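Local structure of ADP-ribosylating toxin CARDS (Mycoplasma pneumoniae, 4TLV) at residues Ile314-Val319 with Thr433-Ser438; Gln321-Lys326 with Trp364-Gln369. The protein transfers the ADP-ribosyl group of NAD(+) to multiple target proteins in vitro and causes vacuolization of mammalian cells, as the main virulence factor of this bacterium. One frame throughout, in Å; residues are numbered along the deposited sequence.

Contact 1 (Ile314-Val319 with Thr433-Ser438); sequences IFFWDV and TMRAAS
A Met-aromatic contact between Trp317 and Met434 joins Trp317, on strand 315-317 in the D2 domain, to the loop that follows the domain's last strand. Met434 CG stands over the centre of the indole six-membered ring, 3.4 Å from its centroid and only 5° off the normal, a CH-pi contact. SD lies over the same ring, 4.1 Å from the centroid. The chain bends at chi3, and CE comes to lie by Trp317 CH2.

The backbones form a single beta bridge between Asp318 and Arg435, a local link where the touching parts, 316-319 and 433-438, run almost perpendicular. A hydrogen bond there runs from Arg435 N to Trp317 O (2.9 Å, 166° at the hydrogen), in the carbonyl plane. Water 1 accepts from Trp317 N.

Beyond the bridge, the side chains of Arg435 and Phe316 cross at about a right angle, yet guanidinium and phenyl planes are only 9° apart. Phe316 CB, rather than its ring, sits over one guanidinium face, 3.5 Å from Arg435 NE; NH2 bonds to Glu273 O in the KELED motif. Water 2 donates to Asp318 OD2, which also pairs with Arg322, and accepts from Ser438 N.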
loop_
_atom_site.group_PDB
_atom_site.type_symbol
_atom_site.label_atom_id
_atom_site.label_comp_id
_atom_site.label_asym_id
_atom_site.label_seq_id
_atom_site.Cartn_x
_atom_site.Cartn_y
_atom_site.Cartn_z
ATOM N N ILE A 314 -2.878 -5.927 -21.498
ATOM C CA ILE A 314 -2.785 -6.811 -20.336
ATOM C C ILE A 314 -2.700 -6.020 -19.031
ATOM O O ILE A 314 -1.824 -5.171 -18.865
ATOM C CB ILE A 314 -1.577 -7.772 -20.425
ATOM C CG1 ILE A 314 -1.624 -8.597 -21.730
ATOM C CG2 ILE A 314 -1.481 -8.640 -19.143
ATOM C CD1 ILE A 314 -2.932 -9.429 -21.945
ATOM N N PHE A 315 -3.610 -6.323 -18.108
ATOM C CA PHE A 315 -3.675 -5.641 -16.820
ATOM C C PHE A 315 -3.694 -6.652 -15.684
ATOM O O PHE A 315 -4.027 -7.819 -15.889
ATOM C CB PHE A 315 -4.928 -4.760 -16.709
ATOM C CG PHE A 315 -4.998 -3.667 -17.753
ATOM C CD1 PHE A 315 -5.460 -3.951 -19.030
ATOM C CD2 PHE A 315 -4.598 -2.376 -17.460
ATOM C CE1 PHE A 315 -5.526 -2.968 -20.004
ATOM C CE2 PHE A 315 -4.656 -1.375 -18.433
ATOM C CZ PHE A 315 -5.124 -1.679 -19.712
ATOM N N PHE A 316 -3.329 -6.196 -14.490
ATOM C CA PHE A 316 -3.521 -6.995 -13.291
ATOM C C PHE A 316 -3.952 -6.108 -12.139
ATOM O O PHE A 316 -3.679 -4.906 -12.129
ATOM C CB PHE A 316 -2.257 -7.803 -12.943
ATOM C CG PHE A 316 -1.040 -6.961 -12.659
ATOM C CD1 PHE A 316 -0.815 -6.462 -11.380
ATOM C CD2 PHE A 316 -0.087 -6.732 -13.642
ATOM C CE1 PHE A 316 0.322 -5.702 -11.101
ATOM C CE2 PHE A 316 1.060 -5.979 -13.371
ATOM C CZ PHE A 316 1.253 -5.455 -12.096
ATOM N N TRP A 317 -4.637 -6.709 -11.173
ATOM C CA TRP A 317 -5.107 -6.010 -9.994
ATOM C C TRP A 317 -4.209 -6.509 -8.862
ATOM O O TRP A 317 -4.132 -7.717 -8.631
ATOM C CB TRP A 317 -6.571 -6.385 -9.751
ATOM C CG TRP A 317 -7.266 -5.665 -8.613
ATOM C CD1 TRP A 317 -7.096 -4.367 -8.227
ATOM C CD2 TRP A 317 -8.260 -6.216 -7.755
ATOM N NE1 TRP A 317 -7.912 -4.083 -7.143
ATOM C CE2 TRP A 317 -8.647 -5.202 -6.850
ATOM C CE3 TRP A 317 -8.866 -7.478 -7.657
ATOM C CZ2 TRP A 317 -9.593 -5.418 -5.847
ATOM C CZ3 TRP A 317 -9.814 -7.684 -6.679
ATOM C CH2 TRP A 317 -10.167 -6.659 -5.780
ATOM N N ASP A 318 -3.519 -5.596 -8.182
ATOM C CA ASP A 318 -2.551 -5.991 -7.145
ATOM C C ASP A 318 -3.048 -5.772 -5.707
ATOM O O ASP A 318 -4.155 -5.295 -5.487
ATOM C CB ASP A 318 -1.174 -5.323 -7.375
ATOM C CG ASP A 318 -1.160 -3.822 -7.036
ATOM O OD1 ASP A 318 -2.032 -3.330 -6.289
ATOM O OD2 ASP A 318 -0.241 -3.129 -7.514
ATOM N N VAL A 319 -2.222 -6.136 -4.725
ATOM C CA VAL A 319 -2.647 -6.124 -3.329
ATOM C C VAL A 319 -2.737 -4.722 -2.737
ATOM O O VAL A 319 -3.269 -4.556 -1.639
ATOM C CB VAL A 319 -1.699 -6.954 -2.445
ATOM C CG1 VAL A 319 -1.991 -8.456 -2.618
ATOM C CG2 VAL A 319 -0.242 -6.617 -2.784
ATOM N N THR A 433 -8.845 -10.973 -8.624
ATOM C CA THR A 433 -8.200 -11.252 -7.353
ATOM C C THR A 433 -6.935 -10.391 -7.270
ATOM O O THR A 433 -6.430 -9.944 -8.278
ATOM C CB THR A 433 -7.801 -12.735 -7.231
ATOM O OG1 THR A 433 -6.798 -13.039 -8.198
ATOM C CG2 THR A 433 -9.027 -13.644 -7.477
ATOM N N MET A 434 -6.422 -10.171 -6.069
ATOM C CA MET A 434 -5.299 -9.259 -5.896
ATOM C C MET A 434 -3.971 -10.010 -5.818
ATOM O O MET A 434 -3.707 -10.718 -4.853
ATOM C CB MET A 434 -5.527 -8.389 -4.645
ATOM C CG MET A 434 -6.610 -7.346 -4.827
ATOM S SD MET A 434 -7.085 -6.598 -3.264
ATOM C CE MET A 434 -8.378 -7.684 -2.764
ATOM N N ARG A 435 -3.136 -9.836 -6.840
ATOM C CA ARG A 435 -1.870 -10.555 -6.938
ATOM C C ARG A 435 -0.774 -9.727 -6.268
ATOM O O ARG A 435 -0.961 -8.540 -5.991
ATOM C CB ARG A 435 -1.494 -10.794 -8.405
ATOM C CG ARG A 435 -1.072 -9.529 -9.176
ATOM C CD ARG A 435 -0.300 -9.872 -10.498
ATOM N NE ARG A 435 -1.129 -10.684 -11.400
ATOM C CZ ARG A 435 -0.769 -11.084 -12.619
ATOM N NH1 ARG A 435 0.405 -10.728 -13.114
ATOM N NH2 ARG A 435 -1.611 -11.821 -13.353
ATOM N N ALA A 436 0.364 -10.358 -6.004
ATOM C CA ALA A 436 1.498 -9.649 -5.423
ATOM C C ALA A 436 1.922 -8.482 -6.327
ATOM O O ALA A 436 1.822 -8.555 -7.547
ATOM C CB ALA A 436 2.675 -10.619 -5.169
ATOM N N ALA A 437 2.387 -7.406 -5.709
ATOM C CA ALA A 437 2.762 -6.197 -6.423
ATOM C C ALA A 437 4.134 -6.329 -7.071
ATOM O O ALA A 437 4.949 -7.134 -6.638
ATOM C CB ALA A 437 2.748 -5.014 -5.459
ATOM N N SER A 438 4.391 -5.526 -8.098
ATOM C CA SER A 438 5.660 -5.612 -8.827
ATOM C C SER A 438 6.523 -4.363 -8.689
ATOM O O SER A 438 7.725 -4.412 -8.955
ATOM C CB SER A 438 5.419 -5.909 -10.305
ATOM O OG SER A 438 4.868 -4.779 -10.950
HETATM O O HOH W 1 -5.298 -9.441 -10.895
HETATM O O HOH W 2 2.203 -3.862 -8.831
#

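Contact 2 (Gln321-Lys326 with Trp364-Gln369); sequences QRICLK and WKMTPQ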
loop_
_atom_site.group_PDB
_atom_site.type_symbol
_atom_site.label_atom_id
_atom_site.label_comp_id
_atom_site.label_asym_id
_atom_site.label_seq_id
_atom_site.Cartn_x
_atom_site.Cartn_y
_atom_site.Cartn_z
ATOM N N GLN A 321 -4.499 -2.749 -4.344
ATOM C CA GLN A 321 -5.763 -2.451 -5.030
ATOM C C GLN A 321 -5.619 -1.733 -6.378
ATOM O O GLN A 321 -6.606 -1.216 -6.904
ATOM C CB GLN A 321 -6.737 -1.671 -4.120
ATOM C CG GLN A 321 -7.171 -2.423 -2.873
ATOM C CD GLN A 321 -8.235 -1.672 -2.067
ATOM O OE1 GLN A 321 -7.855 -1.194 -0.896
ATOM N NE2 GLN A 321 -9.384 -1.512 -2.510
ATOM N N ARG A 322 -4.412 -1.715 -6.946
ATOM C CA ARG A 322 -4.183 -0.978 -8.178
ATOM C C ARG A 322 -4.432 -1.868 -9.376
ATOM O O ARG A 322 -4.153 -3.065 -9.343
ATOM C CB ARG A 322 -2.752 -0.450 -8.236
ATOM C CG ARG A 322 -2.346 0.385 -7.006
ATOM C CD ARG A 322 -0.864 0.801 -7.116
ATOM N NE ARG A 322 0.033 -0.345 -7.037
ATOM C CZ ARG A 322 1.348 -0.243 -6.849
ATOM N NH1 ARG A 322 1.902 0.957 -6.719
ATOM N NH2 ARG A 322 2.121 -1.336 -6.825
ATOM N N ILE A 323 -4.967 -1.287 -10.435
ATOM C CA ILE A 323 -5.045 -2.009 -11.700
ATOM C C ILE A 323 -3.907 -1.495 -12.577
ATOM O O ILE A 323 -3.935 -0.343 -13.019
ATOM C CB ILE A 323 -6.409 -1.759 -12.396
ATOM C CG1 ILE A 323 -7.550 -2.208 -11.484
ATOM C CG2 ILE A 323 -6.462 -2.474 -13.744
ATOM C CD1 ILE A 323 -8.928 -1.647 -11.890
ATOM N N CYS A 324 -2.895 -2.331 -12.807
ATOM C CA CYS A 324 -1.671 -1.898 -13.474
ATOM C C CYS A 324 -1.535 -2.511 -14.858
ATOM O O CYS A 324 -1.934 -3.662 -15.069
ATOM C CB CYS A 324 -0.436 -2.329 -12.681
ATOM S SG CYS A 324 -0.398 -1.885 -10.947
ATOM N N LEU A 325 -0.940 -1.753 -15.783
ATOM C CA LEU A 325 -0.511 -2.291 -17.074
ATOM C C LEU A 325 0.644 -3.239 -16.815
ATOM O O LEU A 325 1.487 -2.965 -15.966
ATOM C CB LEU A 325 0.007 -1.187 -17.989
ATOM C CG LEU A 325 -0.894 -0.610 -19.066
ATOM C CD1 LEU A 325 -0.097 0.389 -19.935
ATOM C CD2 LEU A 325 -1.507 -1.720 -19.925
ATOM N N LYS A 326 0.698 -4.340 -17.558
ATOM C CA LYS A 326 1.728 -5.346 -17.344
ATOM C C LYS A 326 3.148 -4.806 -17.491
ATOM O O LYS A 326 3.987 -5.054 -16.629
ATOM C CB LYS A 326 1.542 -6.539 -18.296
ATOM C CG LYS A 326 2.693 -7.552 -18.264
ATOM C CD LYS A 326 2.497 -8.615 -19.355
ATOM C CE LYS A 326 3.703 -9.518 -19.495
ATOM N NZ LYS A 326 3.972 -10.240 -18.233
ATOM N N TRP A 364 -8.960 0.336 -6.256
ATOM C CA TRP A 364 -10.204 -0.178 -6.839
ATOM C C TRP A 364 -10.674 -1.404 -6.077
ATOM O O TRP A 364 -9.855 -2.156 -5.553
ATOM C CB TRP A 364 -9.967 -0.587 -8.294
ATOM C CG TRP A 364 -9.457 0.549 -9.146
ATOM C CD1 TRP A 364 -8.144 0.855 -9.426
ATOM C CD2 TRP A 364 -10.251 1.539 -9.807
ATOM N NE1 TRP A 364 -8.086 1.970 -10.220
ATOM C CE2 TRP A 364 -9.364 2.406 -10.479
ATOM C CE3 TRP A 364 -11.635 1.766 -9.910
ATOM C CZ2 TRP A 364 -9.813 3.502 -11.239
ATOM C CZ3 TRP A 364 -12.083 2.853 -10.683
ATOM C CH2 TRP A 364 -11.174 3.699 -11.336
ATOM N N LYS A 365 -11.987 -1.601 -6.013
ATOM C CA LYS A 365 -12.564 -2.808 -5.418
ATOM C C LYS A 365 -13.295 -3.524 -6.530
ATOM O O LYS A 365 -13.820 -2.874 -7.434
ATOM C CB LYS A 365 -13.596 -2.454 -4.336
ATOM C CG LYS A 365 -13.047 -1.976 -3.002
ATOM C CD LYS A 365 -14.197 -1.383 -2.152
ATOM C CE LYS A 365 -14.924 -0.303 -2.958
ATOM N NZ LYS A 365 -16.006 0.415 -2.222
ATOM N N MET A 366 -13.334 -4.854 -6.473
ATOM C CA MET A 366 -14.081 -5.633 -7.454
ATOM C C MET A 366 -15.020 -6.585 -6.735
ATOM O O MET A 366 -14.580 -7.504 -6.046
ATOM C CB MET A 366 -13.139 -6.402 -8.358
ATOM C CG MET A 366 -12.152 -5.482 -9.078
ATOM S SD MET A 366 -11.376 -6.316 -10.436
ATOM C CE MET A 366 -10.126 -5.107 -10.877
ATOM N N THR A 367 -16.314 -6.367 -6.893
ATOM C CA THR A 367 -17.278 -7.085 -6.059
ATOM C C THR A 367 -18.272 -7.876 -6.915
ATOM O O THR A 367 -18.894 -7.321 -7.821
ATOM C CB THR A 367 -18.029 -6.105 -5.138
ATOM O OG1 THR A 367 -18.799 -5.207 -5.935
ATOM C CG2 THR A 367 -17.051 -5.275 -4.342
ATOM N N PRO A 368 -18.422 -9.180 -6.627
ATOM C CA PRO A 368 -19.253 -10.050 -7.469
ATOM C C PRO A 368 -20.698 -9.599 -7.342
ATOM O O PRO A 368 -21.110 -9.276 -6.241
ATOM C CB PRO A 368 -19.088 -11.443 -6.838
ATOM C CG PRO A 368 -18.151 -11.287 -5.687
ATOM C CD PRO A 368 -17.984 -9.837 -5.388
ATOM N N GLN A 369 -21.440 -9.546 -8.438
ATOM C CA GLN A 369 -22.812 -9.039 -8.389
ATOM C C GLN A 369 -23.870 -10.140 -8.548
ATOM O O GLN A 369 -25.037 -9.938 -8.225
ATOM C CB GLN A 369 -23.019 -7.947 -9.444
ATOM C CG GLN A 369 -22.134 -6.722 -9.217
ATOM C CD GLN A 369 -22.429 -6.019 -7.915
ATOM O OE1 GLN A 369 -21.615 -6.019 -6.980
ATOM N NE2 GLN A 369 -23.606 -5.418 -7.835
HETATM O O HOH W 3 -4.902 1.536 -10.293
#
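Ile323 and Trp364 meet where the short strand 323-325 approaches the start of strand 364-368, inside the beta-trefoil fold of the D2 domain. The CB of Ile323 points toward the opposing strand and carries CG1 beside the backbone N, anti to the carbonyl carbon (chi1 -59°). CG1 then lies between two partners, Trp364 CD1 at 3.7 Å and the Met366 methyl CE. The extended chi2 carries CD1 onward, over one face of the indole. This methyl is 3.7 Å from the centroid of the five-membered ring and 21° off its normal, a CH-pi contact offset toward the rim. CD1 touches Trp364 CG and CD1 almost equally, and on another flank it meets Met366 CE at 3.8 Å. The side chains of Ile323 and Trp364 cross at about a right angle.

Polar links flank this apolar pair. Trp364 N donates to Gln321 O (2.9 Å), with the donor tilted out of the carbonyl plane. Gln321 answers with its side chain: CB and CG pass close to Trp364 O, and NE2 donates to that oxygen at 3.1 Å. The bond is fairly straight at the hydrogen (162°), and Trp364 O lies near the amide plane, but the donor stands well above the carbonyl plane. NE2 also bonds Glu381, so the amide joins the strand to an acidic side chain. Gln321 and Lys365 run side by side in the same direction, NE2 nearest Lys365 CG. At the indole edge, in the ring plane, water 3 accepts a bond from Ile323 N (2.8 Å) and a weak one from Trp364 NE1, which also donates to Leu337 O in an ordinary hydrogen bond.

In the fold
Contacts 1 and 2 have centres about 8 Å apart, and along the chain contact 2 is nested inside the loop that contact 1 closes. Strands 315-317 and 323-325 are consecutive antiparallel neighbours: Phe316 O lies 2.8 Å from Cys324 N, and Ile314 O 3.0 Å from Lys326 N, both probable hydrogen bonds. The indole of Trp317 belongs to both settings, because its NE1 makes a weak bond to Trp364 O while its side chain also packs on Ile323 and Met366. Contact 1 also reaches the mART domain through Met434 O to Arg61, and through Thr433 OG1 to Glu222 in the region inferred to form the NAD(+)-binding pocket. A bound glycerol, probably from crystallisation, lies about 3 Å from the Met434 side chain.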